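Long-range contacts in XAC2610 protein (Xanthomonas axonopodis pv. citri, PDB 4QTQ), which binds calcium and probably acts as an immunity protein that inhibits a peptidoglycan hydrolase linked to bacterial killing by the type IV secretion system: residues A[29-34]-A[52-57]; A[10-15]-A[75-80]; A[69-74]-A[111-116]; A[169-174]-A[187-192]; A[180-185]-A[202-207]. One frame throughout, in Å; residues are numbered along the deposited sequence.

Interaction 1. Residues A[29-34]-A[52-57]; sequences AVSVHA and VVEVTF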
# COMPACT_ATOMS: atom_id res chain seq x y z
N ALA A 29 2.68 18.27 3.93
CA ALA A 29 3.35 18.71 2.70
C ALA A 29 4.16 17.55 2.17
O ALA A 29 4.87 16.88 2.93
CB ALA A 29 4.25 19.91 2.97
N VAL A 30 4.05 17.31 0.87
CA VAL A 30 4.79 16.23 0.23
C VAL A 30 5.43 16.76 -1.05
O VAL A 30 4.76 17.39 -1.88
CB VAL A 30 3.89 15.03 -0.15
CG1 VAL A 30 4.75 13.89 -0.69
CG2 VAL A 30 3.08 14.55 1.05
N SER A 31 6.74 16.53 -1.17
CA SER A 31 7.47 16.87 -2.38
C SER A 31 8.13 15.64 -2.96
O SER A 31 8.48 14.72 -2.24
CB SER A 31 8.50 17.97 -2.10
OG SER A 31 9.51 17.53 -1.21
N VAL A 32 8.30 15.64 -4.27
CA VAL A 32 8.96 14.56 -4.99
C VAL A 32 10.08 15.19 -5.81
O VAL A 32 9.87 16.23 -6.44
CB VAL A 32 8.00 13.82 -5.95
CG1 VAL A 32 8.72 12.67 -6.66
CG2 VAL A 32 6.78 13.29 -5.20
N HIS A 33 11.26 14.58 -5.75
CA HIS A 33 12.40 14.99 -6.55
C HIS A 33 12.88 13.75 -7.31
O HIS A 33 13.40 12.81 -6.70
CB HIS A 33 13.48 15.57 -5.63
CG HIS A 33 12.91 16.34 -4.46
ND1 HIS A 33 12.67 17.69 -4.51
CD2 HIS A 33 12.51 15.92 -3.24
CE1 HIS A 33 12.16 18.08 -3.35
NE2 HIS A 33 12.05 17.03 -2.57
N ALA A 34 12.69 13.74 -8.63
CA ALA A 34 13.05 12.59 -9.45
C ALA A 34 13.45 13.05 -10.83
O ALA A 34 12.67 13.71 -11.52
CB ALA A 34 11.87 11.63 -9.56
N VAL A 52 13.21 10.69 -4.60
CA VAL A 52 13.07 11.08 -3.19
C VAL A 52 11.65 11.58 -2.96
O VAL A 52 11.17 12.43 -3.70
CB VAL A 52 14.05 12.20 -2.80
CG1 VAL A 52 13.79 12.68 -1.38
CG2 VAL A 52 15.49 11.73 -2.96
N VAL A 53 10.98 11.02 -1.96
CA VAL A 53 9.69 11.51 -1.52
C VAL A 53 9.89 12.09 -0.12
O VAL A 53 10.24 11.36 0.82
CB VAL A 53 8.64 10.39 -1.49
CG1 VAL A 53 7.35 10.87 -0.83
CG2 VAL A 53 8.39 9.88 -2.91
N GLU A 54 9.70 13.40 0.00
CA GLU A 54 9.89 14.09 1.28
C GLU A 54 8.55 14.49 1.87
O GLU A 54 7.75 15.16 1.20
CB GLU A 54 10.77 15.33 1.11
CG GLU A 54 11.26 15.88 2.44
CD GLU A 54 12.00 17.18 2.29
OE1 GLU A 54 11.34 18.23 2.09
OE2 GLU A 54 13.24 17.15 2.41
N VAL A 55 8.32 14.09 3.12
CA VAL A 55 7.05 14.29 3.82
C VAL A 55 7.28 15.15 5.07
O VAL A 55 8.13 14.84 5.91
CB VAL A 55 6.42 12.94 4.24
CG1 VAL A 55 5.08 13.14 4.92
CG2 VAL A 55 6.29 12.01 3.04
N THR A 56 6.51 16.23 5.19
CA THR A 56 6.59 17.13 6.32
C THR A 56 5.25 17.15 7.05
O THR A 56 4.31 17.81 6.61
CB THR A 56 6.91 18.57 5.89
OG1 THR A 56 8.05 18.59 5.02
CG2 THR A 56 7.16 19.45 7.12
N PHE A 57 5.15 16.41 8.15
CA PHE A 57 3.94 16.43 8.98
C PHE A 57 3.89 17.75 9.74
O PHE A 57 4.94 18.34 9.98
CB PHE A 57 3.95 15.24 9.95
CG PHE A 57 3.93 13.89 9.25
CD1 PHE A 57 2.76 13.42 8.66
CD2 PHE A 57 5.08 13.11 9.17
CE1 PHE A 57 2.73 12.19 8.00
CE2 PHE A 57 5.06 11.88 8.52
CZ PHE A 57 3.88 11.42 7.94
O HOH W 1 7.85 17.82 2.48
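Val52 is paired with His33 at one end of an antiparallel strand pair: His33 N donates to Val52 O at 3.0 Å, and Val52 N returns the bond to His33 O. In the modelled conformer, CD2 of the His33 imidazole lies 3.9 Å from Val52 CG1; two conformers are deposited for His33, which makes its placement tentative. Val53 turns to the opposite face of the sheet. Its CG1, anti to the backbone N (chi1 172°), reaches diagonally to Val30 CG1 at 4.0 Å, and Leu70 packs on Val53 and Val32 from strand 70-73. The two strands are the inner pair of a four-stranded antiparallel sheet, flanked by strands 20-25 and 63-65, a layer consistent with the beta-sandwich of this protein: Val30, Val32, Val53 and Val55 form its buried face. Glu54 exchanges two backbone hydrogen bonds with Ser31, each 2.9 Å between N and O. Val55 stands opposite Val30 in a non-hydrogen-bonded pair, and its CA-H points at Ala29 O. Thr56 N binds that same Ala29 O at 2.9 Å. A water 2.7 Å from Thr56 OG1 also donates to Ala29 O and, weakly, to Glu54 O. Phe57 then leaves the strand with Val55 CG1 3.7 Å above the plane of its ring, offset toward the rim, and the ring meets His104, a calcium ligand, edge-to-face.

Interaction 2. Residues A[10-15]-A[75-80]; sequences TANAKL and NSTFYH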
# COMPACT_ATOMS: atom_id res chain seq x y z
N THR A 10 -7.54 14.39 -1.87
CA THR A 10 -6.62 13.96 -2.93
C THR A 10 -6.04 15.16 -3.68
O THR A 10 -6.48 16.30 -3.51
CB THR A 10 -7.32 13.03 -3.95
OG1 THR A 10 -8.19 13.79 -4.80
CG2 THR A 10 -8.11 11.94 -3.26
N ALA A 11 -5.06 14.88 -4.52
CA ALA A 11 -4.47 15.91 -5.37
C ALA A 11 -3.65 15.24 -6.46
O ALA A 11 -3.14 14.13 -6.28
CB ALA A 11 -3.59 16.84 -4.55
N ASN A 12 -3.54 15.93 -7.58
CA ASN A 12 -2.73 15.45 -8.70
C ASN A 12 -1.66 16.46 -9.05
O ASN A 12 -1.80 17.64 -8.79
CB ASN A 12 -3.62 15.17 -9.91
CG ASN A 12 -4.54 13.97 -9.70
OD1 ASN A 12 -4.19 13.01 -9.02
ND2 ASN A 12 -5.72 14.03 -10.29
N ALA A 13 -0.58 15.96 -9.64
CA ALA A 13 0.57 16.79 -9.99
C ALA A 13 1.42 16.04 -11.00
O ALA A 13 1.32 14.84 -11.10
CB ALA A 13 1.39 17.09 -8.74
N LYS A 14 2.23 16.79 -11.75
CA LYS A 14 3.25 16.20 -12.62
C LYS A 14 4.62 16.82 -12.37
O LYS A 14 4.74 17.98 -11.97
CB LYS A 14 2.87 16.32 -14.11
CG LYS A 14 2.77 17.73 -14.64
CD LYS A 14 2.04 17.75 -15.99
CE LYS A 14 0.53 17.72 -15.81
NZ LYS A 14 -0.20 17.38 -17.07
N LEU A 15 5.66 16.02 -12.59
CA LEU A 15 7.03 16.47 -12.42
C LEU A 15 7.29 17.64 -13.37
O LEU A 15 7.14 17.51 -14.59
CB LEU A 15 8.01 15.33 -12.69
CG LEU A 15 7.92 14.18 -11.68
CD1 LEU A 15 8.54 12.91 -12.25
CD2 LEU A 15 8.57 14.57 -10.36
N ASN A 75 -2.42 11.54 -13.06
CA ASN A 75 -3.89 11.52 -13.00
C ASN A 75 -4.46 10.93 -11.69
O ASN A 75 -5.68 10.91 -11.50
CB ASN A 75 -4.43 10.77 -14.23
CG ASN A 75 -4.00 11.43 -15.54
OD1 ASN A 75 -3.50 10.78 -16.46
ND2 ASN A 75 -4.18 12.73 -15.62
N SER A 76 -3.57 10.46 -10.80
CA SER A 76 -3.97 9.94 -9.48
C SER A 76 -2.77 9.92 -8.51
O SER A 76 -2.27 8.87 -8.10
CB SER A 76 -4.58 8.54 -9.63
OG SER A 76 -5.31 8.18 -8.47
N THR A 77 -2.32 11.11 -8.12
CA THR A 77 -1.00 11.23 -7.52
C THR A 77 -1.01 11.00 -6.01
O THR A 77 -0.31 10.11 -5.51
CB THR A 77 -0.36 12.58 -7.87
OG1 THR A 77 -0.60 12.87 -9.26
CG2 THR A 77 1.14 12.55 -7.61
N PHE A 78 -1.81 11.79 -5.29
CA PHE A 78 -1.82 11.75 -3.82
C PHE A 78 -3.19 11.45 -3.26
O PHE A 78 -4.21 11.97 -3.74
CB PHE A 78 -1.39 13.09 -3.23
CG PHE A 78 -0.05 13.57 -3.69
CD1 PHE A 78 1.11 13.05 -3.13
CD2 PHE A 78 0.06 14.56 -4.64
CE1 PHE A 78 2.35 13.49 -3.55
CE2 PHE A 78 1.30 15.03 -5.05
CZ PHE A 78 2.45 14.49 -4.50
N TYR A 79 -3.20 10.64 -2.20
CA TYR A 79 -4.41 10.38 -1.44
C TYR A 79 -4.10 10.45 0.06
O TYR A 79 -3.07 9.95 0.53
CB TYR A 79 -5.00 9.03 -1.83
CG TYR A 79 -6.14 8.55 -0.96
CD1 TYR A 79 -7.47 8.93 -1.21
CD2 TYR A 79 -5.90 7.70 0.12
CE1 TYR A 79 -8.50 8.48 -0.41
CE2 TYR A 79 -6.92 7.24 0.92
CZ TYR A 79 -8.22 7.63 0.66
OH TYR A 79 -9.19 7.14 1.50
N HIS A 80 -4.99 11.10 0.79
CA HIS A 80 -4.89 11.21 2.23
C HIS A 80 -6.24 10.78 2.79
O HIS A 80 -7.26 11.40 2.52
CB HIS A 80 -4.53 12.64 2.63
CG HIS A 80 -4.32 12.86 4.10
ND1 HIS A 80 -4.27 14.11 4.66
CD2 HIS A 80 -4.16 11.98 5.12
CE1 HIS A 80 -4.08 14.01 5.96
NE2 HIS A 80 -4.02 12.73 6.27
O HOH W 2 -1.95 14.40 -16.68
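Ala11 and Phe78 form the hydrogen-bonded pair of a short antiparallel ladder, in which strand 9-11 borders strand 78-80 at the outer edge of a mixed sheet. Phe78 N reaches Ala11 O at 2.9 Å, nearly along the C=O axis; Ala11 N returns to Phe78 O at 3.1 Å with the donor tilted 32° from the carbonyl plane. Past Ala11 the ladder ends and side chains take over the backbone's part. Asn12 bends its amide back across the gap, CG lying beside the backbone N (chi1 -69°), and OD1 accepts from Thr77 N at 2.8 Å. Thr77 OG1 in turn accepts from Ala13 N at 3.1 Å while also hydrogen-bonding Asp73 O, one hydroxyl thus serving two backbone atoms. Ser76 OG and Tyr79 OH find their partners beyond the contact, in Arg91 O and Pro82 O. A water makes a weak bridge between Lys14 NZ and Asn75 ND2 at the surface. Apolar contacts accompany these bonds: Ala13 CB lies 4.2 Å from CE2 at the edge of the Phe78 ring, and Thr10 CG2 comes up to the edge of the Tyr79 ring, 3.7 Å from CD1.

Interaction 3. Residues A[69-74]-A[111-116]; sequences ALYVDS and SGKEGN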
# COMPACT_ATOMS: atom_id res chain seq x y z
N ALA A 69 12.04 2.43 -6.41
CA ALA A 69 11.50 3.10 -7.58
C ALA A 69 10.21 3.81 -7.20
O ALA A 69 9.70 3.62 -6.10
CB ALA A 69 11.25 2.09 -8.71
N LEU A 70 9.72 4.68 -8.09
CA LEU A 70 8.48 5.43 -7.87
C LEU A 70 7.71 5.57 -9.18
O LEU A 70 8.25 6.05 -10.20
CB LEU A 70 8.79 6.83 -7.30
CG LEU A 70 7.57 7.74 -7.02
CD1 LEU A 70 6.70 7.20 -5.90
CD2 LEU A 70 8.01 9.16 -6.68
N TYR A 71 6.45 5.13 -9.15
CA TYR A 71 5.52 5.30 -10.26
C TYR A 71 4.66 6.50 -9.94
O TYR A 71 3.83 6.45 -9.03
CB TYR A 71 4.65 4.07 -10.44
CG TYR A 71 5.41 2.89 -11.01
CD1 TYR A 71 6.15 2.06 -10.18
CD2 TYR A 71 5.37 2.61 -12.36
CE1 TYR A 71 6.87 0.99 -10.70
CE2 TYR A 71 6.06 1.53 -12.89
CZ TYR A 71 6.81 0.74 -12.06
OH TYR A 71 7.51 -0.34 -12.59
N VAL A 72 4.87 7.57 -10.71
CA VAL A 72 4.18 8.85 -10.55
C VAL A 72 3.02 8.96 -11.56
O VAL A 72 3.24 9.17 -12.76
CB VAL A 72 5.15 10.04 -10.77
CG1 VAL A 72 4.44 11.38 -10.60
CG2 VAL A 72 6.33 9.94 -9.81
N ASP A 73 1.81 8.80 -11.06
CA ASP A 73 0.62 8.90 -11.89
C ASP A 73 0.09 10.31 -11.75
O ASP A 73 -0.46 10.69 -10.70
CB ASP A 73 -0.42 7.86 -11.44
CG ASP A 73 -1.66 7.85 -12.31
OD1 ASP A 73 -1.86 8.77 -13.15
OD2 ASP A 73 -2.46 6.91 -12.14
N SER A 74 0.27 11.10 -12.80
CA SER A 74 -0.17 12.49 -12.80
C SER A 74 -1.70 12.63 -12.82
O SER A 74 -2.20 13.73 -12.60
CB SER A 74 0.45 13.27 -13.97
OG SER A 74 -0.15 12.87 -15.19
N SER A 111 5.77 1.63 -5.61
CA SER A 111 7.20 1.49 -5.91
C SER A 111 7.55 0.38 -6.91
O SER A 111 8.68 0.31 -7.37
CB SER A 111 7.98 1.22 -4.63
OG SER A 111 7.52 0.03 -4.00
N GLY A 112 6.61 -0.50 -7.24
CA GLY A 112 6.94 -1.62 -8.12
C GLY A 112 5.72 -2.14 -8.83
O GLY A 112 4.63 -1.57 -8.70
N LYS A 113 5.90 -3.22 -9.57
CA LYS A 113 4.81 -3.90 -10.23
C LYS A 113 4.90 -5.41 -9.99
O LYS A 113 4.82 -6.20 -10.91
CB LYS A 113 4.78 -3.54 -11.73
CG LYS A 113 4.39 -2.09 -11.96
CD LYS A 113 3.99 -1.80 -13.39
CE LYS A 113 5.11 -2.13 -14.34
NZ LYS A 113 4.96 -1.35 -15.60
N GLU A 114 5.05 -5.77 -8.72
CA GLU A 114 5.11 -7.17 -8.28
C GLU A 114 3.75 -7.64 -7.73
O GLU A 114 3.66 -8.68 -7.09
CB GLU A 114 6.18 -7.32 -7.20
CG GLU A 114 7.59 -6.85 -7.56
CD GLU A 114 8.59 -7.12 -6.44
OE1 GLU A 114 8.44 -6.56 -5.33
OE2 GLU A 114 9.53 -7.90 -6.64
N GLY A 115 2.71 -6.85 -7.95
CA GLY A 115 1.37 -7.28 -7.62
C GLY A 115 0.95 -8.39 -8.56
O GLY A 115 1.65 -8.70 -9.54
N ASN A 116 -0.20 -8.98 -8.26
CA ASN A 116 -0.76 -10.04 -9.08
C ASN A 116 -0.84 -9.62 -10.55
O ASN A 116 -1.29 -8.53 -10.86
CB ASN A 116 -2.16 -10.42 -8.57
CG ASN A 116 -2.57 -11.84 -8.96
OD1 ASN A 116 -1.75 -12.64 -9.43
ND2 ASN A 116 -3.84 -12.15 -8.76
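Tyr71 carries this contact, its ring set against the backbone of Ser111 and Gly112 and its hydroxyl end beside the side chain of Lys113. The close part is at the backbone. Tyr71 CE1 stands 3.7 Å from Gly112 CA, while Ser111 O lies at the ring edge, near its plane. Tyr71 CG lies anti to the carbonyl carbon (chi1 -72°), and the bond from CA to CB already points toward residues 111-116. Next to it Ala69 and Ser111 interlock: Ala69 O receives the CA-H of Ser111 at 3.3 Å from CA, and Ala69 CB sits 3.4 Å from Ser111 O. Ser111 and Gly112 both stand opposite Ser121 on the next strand, a classic beta bulge at the end of strand 106-112. The stack of Tyr71 on Trp110 and a backbone hydrogen bond between the same two residues continue the junction between the three-stranded sheet of 70-73 and the mixed sheet.

The outer side is looser. Lys113, exposed to solvent, runs at about a right angle to the tyrosine side chain. A bend at chi3 (-59°) brings CE to 3.5 Å from Tyr71 OH, but the ammonium goes on to a salt bridge with Asp40. Ser111 OG likewise turns elsewhere, to Ser123 OG. No conventional hydrogen bond links the two segments, and Ala69 O, buried here, has no polar partner in the model. The contact therefore rests on van der Waals packing and a CA-H...O approach, with the Lys113 ammonium and the Ser111 hydroxyl bonded to Asp40 and Ser123 outside it.

Interaction 4. Residues A[169-174]-A[187-192]; sequences HVFDTY and LTEDTN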
# COMPACT_ATOMS: atom_id res chain seq x y z
N HIS A 169 -9.69 -17.71 -5.86
CA HIS A 169 -9.59 -16.47 -5.12
C HIS A 169 -9.09 -16.77 -3.73
O HIS A 169 -9.57 -17.71 -3.08
CB HIS A 169 -10.95 -15.79 -5.02
CG HIS A 169 -11.57 -15.49 -6.35
ND1 HIS A 169 -12.62 -16.22 -6.86
CD2 HIS A 169 -11.27 -14.56 -7.28
CE1 HIS A 169 -12.95 -15.75 -8.04
NE2 HIS A 169 -12.14 -14.74 -8.33
N VAL A 170 -8.13 -15.97 -3.28
CA VAL A 170 -7.57 -16.13 -1.94
C VAL A 170 -7.83 -14.85 -1.16
O VAL A 170 -7.58 -13.75 -1.68
CB VAL A 170 -6.06 -16.44 -1.98
CG1 VAL A 170 -5.51 -16.61 -0.57
CG2 VAL A 170 -5.81 -17.67 -2.84
N PHE A 171 -8.37 -15.00 0.04
CA PHE A 171 -8.73 -13.86 0.88
C PHE A 171 -7.94 -13.98 2.17
O PHE A 171 -8.17 -14.87 2.96
CB PHE A 171 -10.23 -13.84 1.17
CG PHE A 171 -11.09 -13.81 -0.07
CD1 PHE A 171 -11.38 -12.62 -0.71
CD2 PHE A 171 -11.61 -14.99 -0.60
CE1 PHE A 171 -12.16 -12.60 -1.85
CE2 PHE A 171 -12.40 -14.97 -1.73
CZ PHE A 171 -12.68 -13.78 -2.36
N ASP A 172 -6.98 -13.07 2.34
CA ASP A 172 -6.07 -13.08 3.48
C ASP A 172 -6.45 -12.04 4.51
O ASP A 172 -6.85 -10.93 4.17
CB ASP A 172 -4.64 -12.83 3.01
CG ASP A 172 -4.01 -14.04 2.38
OD1 ASP A 172 -4.53 -15.15 2.57
OD2 ASP A 172 -2.98 -13.91 1.72
N THR A 173 -6.34 -12.42 5.78
CA THR A 173 -6.54 -11.50 6.89
C THR A 173 -5.28 -11.54 7.76
O THR A 173 -4.80 -12.62 8.14
CB THR A 173 -7.80 -11.84 7.71
OG1 THR A 173 -8.97 -11.68 6.88
CG2 THR A 173 -7.93 -10.93 8.93
N TYR A 174 -4.74 -10.35 8.01
CA TYR A 174 -3.55 -10.17 8.83
C TYR A 174 -3.97 -9.39 10.06
O TYR A 174 -4.80 -8.48 9.97
CB TYR A 174 -2.49 -9.35 8.09
CG TYR A 174 -1.89 -10.06 6.90
CD1 TYR A 174 -2.57 -10.10 5.68
CD2 TYR A 174 -0.66 -10.69 7.00
CE1 TYR A 174 -2.03 -10.75 4.58
CE2 TYR A 174 -0.10 -11.33 5.91
CZ TYR A 174 -0.79 -11.37 4.71
OH TYR A 174 -0.23 -12.04 3.66
N LEU A 187 -8.49 -17.78 3.30
CA LEU A 187 -9.67 -18.42 2.72
C LEU A 187 -9.42 -18.62 1.23
O LEU A 187 -9.27 -17.65 0.50
CB LEU A 187 -10.93 -17.56 2.91
CG LEU A 187 -11.37 -17.11 4.30
CD1 LEU A 187 -12.77 -16.51 4.24
CD2 LEU A 187 -11.33 -18.25 5.32
N THR A 188 -9.37 -19.87 0.78
CA THR A 188 -9.17 -20.19 -0.63
C THR A 188 -10.47 -20.72 -1.21
O THR A 188 -11.01 -21.73 -0.73
CB THR A 188 -8.05 -21.23 -0.83
OG1 THR A 188 -6.84 -20.75 -0.26
CG2 THR A 188 -7.83 -21.51 -2.32
N GLU A 189 -10.99 -20.05 -2.23
CA GLU A 189 -12.20 -20.49 -2.92
C GLU A 189 -11.84 -20.94 -4.33
O GLU A 189 -11.20 -20.20 -5.06
CB GLU A 189 -13.22 -19.37 -2.98
CG GLU A 189 -13.63 -18.84 -1.62
CD GLU A 189 -14.94 -18.07 -1.68
OE1 GLU A 189 -15.25 -17.51 -2.76
OE2 GLU A 189 -15.65 -18.03 -0.65
N ASP A 190 -12.27 -22.14 -4.69
CA ASP A 190 -12.02 -22.72 -6.01
C ASP A 190 -13.37 -22.99 -6.70
O ASP A 190 -14.14 -23.86 -6.28
CB ASP A 190 -11.22 -24.02 -5.84
CG ASP A 190 -10.83 -24.68 -7.16
OD1 ASP A 190 -11.47 -24.43 -8.21
OD2 ASP A 190 -9.86 -25.47 -7.13
N THR A 191 -13.65 -22.21 -7.74
CA THR A 191 -14.90 -22.31 -8.51
C THR A 191 -14.66 -22.80 -9.94
O THR A 191 -15.41 -22.47 -10.87
CB THR A 191 -15.62 -20.94 -8.52
OG1 THR A 191 -15.89 -20.54 -7.18
CG2 THR A 191 -16.94 -20.99 -9.29
N ASN A 192 -13.61 -23.62 -10.13
CA ASN A 192 -13.33 -24.21 -11.45
C ASN A 192 -14.50 -25.08 -11.95
O ASN A 192 -14.82 -25.07 -13.15
CB ASN A 192 -12.01 -24.99 -11.43
CG ASN A 192 -10.80 -24.10 -11.63
OD1 ASN A 192 -10.71 -23.39 -12.63
ND2 ASN A 192 -9.87 -24.13 -10.69
O HOH W 3 -13.17 -18.68 -6.91
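Phe171 and Glu189 make a diagonal pair in which an acid comes up beside one corner, CE2, of an aromatic ring: Glu189 OE1 is 4.0 Å from Phe171 CE2, and the carboxylate and ring planes are 83° apart. The aliphatic part of the glutamate joins in, its CG coming within 4.1 Å of the same CE2. In both residues CG lies anti to the carbonyl carbon, which starts both side chains off beside their own backbone N.

Beneath them the backbones form a regular antiparallel ladder. Glu189 N meets His169 O at 2.9 Å in a nearly straight bond (176° at the hydrogen), and His169 N donates back to Glu189 O. Two further bonds join Phe171 and Leu187, the shorter being Phe171 N to Leu187 O at 2.8 Å. Between these pairs, Val170 and Thr188 stand side by side on the other face, pointing the same way, with Val170 CG2 4.1 Å from Thr188 OG1. CB of Phe171 and CB of Leu187 touch at 4.2 Å on the sheet face that also holds His169 and Glu189. A water donates to Glu189 O beside the imidazole of His169. Asp190 OD1 accepts from Asn192 N at 3.0 Å, an Asx turn, although Asn192 is poorly ordered.

The pair forms the open end of the hairpin of strands 168-176 and 181-190, in the middle of a six-stranded antiparallel sheet consistent with the beta-propeller-like part of the protein. Strand 157-163 borders Phe171 through Thr161, and strand 198-205 meets Leu187 through Ile201.

Interaction 5. Residues A[180-185]-A[202-207]; sequences EAVLIE and ERLQDG
Within the hairpin of strands 181-190 and 198-205, Leu204 and Arg203 meet Ile184 and Glu185 where the two strands begin to diverge. Leu204 N donates to Ile184 O at 3.1 Å, but it approaches from above the carbonyl plane, 49° out of it. The same oxygen receives the CA-H of Arg203, and the CA-H of Glu185 points in turn to Glu202 O. Glu185 and Arg203 form the antiparallel non-hydrogen-bonded pair, and their side chains run side by side in the same direction. One carboxylate oxygen does the work of the salt bridge: Glu185 OE2 lies at the edge of the guanidinium, 3.4 Å from both Arg203 NE and Arg203 NH2, in two weak hydrogen bonds. The carboxylate and guanidinium planes are turned 56° apart. On the far side of strand 181-190, Ile184 and Glu185 both stand opposite Thr173, a classic beta bulge in this six-stranded antiparallel sheet, and the strand axes here are 121° apart. Towards the hairpin's wide end the packing is apolar. Leu204 CD2 touches Val182 CG1 and Ile184 CG2, each at 4.0 Å, crossing both side chains at about a right angle. Leu204 CB rests 3.8 Å from Leu183 O.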
# COMPACT_ATOMS: atom_id res chain seq x y z
N GLU A 180 4.07 -5.02 13.15
CA GLU A 180 4.26 -6.38 12.65
C GLU A 180 2.94 -6.99 12.16
O GLU A 180 2.03 -7.23 12.96
CB GLU A 180 4.87 -7.23 13.77
CG GLU A 180 5.32 -8.63 13.36
CD GLU A 180 6.52 -8.62 12.44
OE1 GLU A 180 6.38 -8.20 11.26
OE2 GLU A 180 7.60 -9.06 12.88
N ALA A 181 2.84 -7.26 10.86
CA ALA A 181 1.65 -7.88 10.29
C ALA A 181 1.82 -9.39 10.25
O ALA A 181 2.80 -9.87 9.68
CB ALA A 181 1.39 -7.37 8.89
N VAL A 182 0.87 -10.12 10.84
CA VAL A 182 0.91 -11.59 10.86
C VAL A 182 -0.37 -12.18 10.26
O VAL A 182 -1.47 -11.81 10.66
CB VAL A 182 1.09 -12.13 12.30
CG1 VAL A 182 0.81 -13.63 12.36
CG2 VAL A 182 2.50 -11.82 12.78
N LEU A 183 -0.21 -13.11 9.33
CA LEU A 183 -1.35 -13.77 8.71
C LEU A 183 -2.07 -14.61 9.75
O LEU A 183 -1.45 -15.45 10.40
CB LEU A 183 -0.92 -14.66 7.54
CG LEU A 183 -2.06 -15.35 6.77
CD1 LEU A 183 -2.82 -14.33 5.94
CD2 LEU A 183 -1.52 -16.46 5.89
N ILE A 184 -3.38 -14.41 9.88
CA ILE A 184 -4.19 -15.19 10.83
C ILE A 184 -5.27 -16.04 10.15
O ILE A 184 -5.85 -16.90 10.79
CB ILE A 184 -4.85 -14.31 11.90
CG1 ILE A 184 -5.78 -13.27 11.26
CG2 ILE A 184 -3.80 -13.64 12.77
CD1 ILE A 184 -6.80 -12.73 12.24
N GLU A 185 -5.52 -15.80 8.87
CA GLU A 185 -6.57 -16.50 8.16
C GLU A 185 -6.36 -16.39 6.66
O GLU A 185 -6.13 -15.30 6.13
CB GLU A 185 -7.95 -15.93 8.51
CG GLU A 185 -9.10 -16.74 7.96
CD GLU A 185 -10.42 -16.02 8.09
OE1 GLU A 185 -10.79 -15.29 7.16
OE2 GLU A 185 -11.08 -16.19 9.13
N GLU A 202 -7.77 -21.82 6.30
CA GLU A 202 -6.61 -22.00 7.16
C GLU A 202 -6.57 -20.87 8.16
O GLU A 202 -6.90 -19.73 7.84
CB GLU A 202 -5.33 -22.02 6.35
CG GLU A 202 -5.31 -23.03 5.22
CD GLU A 202 -4.16 -22.77 4.29
OE1 GLU A 202 -4.40 -22.38 3.14
OE2 GLU A 202 -3.00 -22.93 4.71
N ARG A 203 -6.16 -21.19 9.39
CA ARG A 203 -6.10 -20.22 10.48
C ARG A 203 -4.84 -20.42 11.28
O ARG A 203 -4.27 -21.52 11.29
CB ARG A 203 -7.29 -20.37 11.41
CG ARG A 203 -8.60 -20.13 10.72
CD ARG A 203 -9.69 -19.65 11.67
NE ARG A 203 -10.78 -19.06 10.89
CZ ARG A 203 -11.98 -19.60 10.71
NH1 ARG A 203 -12.32 -20.75 11.27
NH2 ARG A 203 -12.87 -18.96 9.95
N LEU A 204 -4.42 -19.36 11.98
CA LEU A 204 -3.22 -19.39 12.78
C LEU A 204 -3.56 -20.06 14.10
O LEU A 204 -4.41 -19.57 14.85
CB LEU A 204 -2.69 -17.97 13.02
CG LEU A 204 -1.46 -17.82 13.91
CD1 LEU A 204 -0.24 -18.37 13.22
CD2 LEU A 204 -1.25 -16.37 14.33
N GLN A 205 -2.88 -21.16 14.37
CA GLN A 205 -3.14 -21.95 15.56
C GLN A 205 -1.82 -22.53 16.05
O GLN A 205 -1.09 -23.14 15.27
CB GLN A 205 -4.12 -23.06 15.21
CG GLN A 205 -4.65 -23.85 16.39
CD GLN A 205 -5.49 -25.04 15.96
OE1 GLN A 205 -6.16 -25.00 14.91
NE2 GLN A 205 -5.45 -26.10 16.75
N ASP A 206 -1.50 -22.29 17.32
CA ASP A 206 -0.24 -22.75 17.91
C ASP A 206 0.96 -22.25 17.12
O ASP A 206 1.95 -22.98 16.93
CB ASP A 206 -0.22 -24.29 18.00
CG ASP A 206 -1.33 -24.83 18.88
OD1 ASP A 206 -1.35 -24.48 20.08
OD2 ASP A 206 -2.19 -25.59 18.40
N GLY A 207 0.87 -21.01 16.63
CA GLY A 207 1.96 -20.37 15.90
C GLY A 207 2.14 -20.79 14.44
O GLY A 207 3.09 -20.35 13.81

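From the N terminus, residues 10-15 open a long loop that interaction 2 closes at 75-80. Interaction 1 lies wholly within it, closing 29-34 on 52-57, and Val30 CG1 packs on Phe78. Residues 69-74 also lie in that loop but find their partner beyond it at 111-116, which makes interaction 3 cross interaction 2. Interaction 1 stays within the four-stranded sheet, interaction 2 within the mixed sheet, and interaction 3 ties the three-stranded sheet to the mixed one. Interactions 4 and 5 come after these three, cross each other and share strand 181-190, closing beta hairpins from 169-174 to 187-192 and from 180-185 to 202-207. Their centres lie about 37 and 35 Å from that of interaction 1.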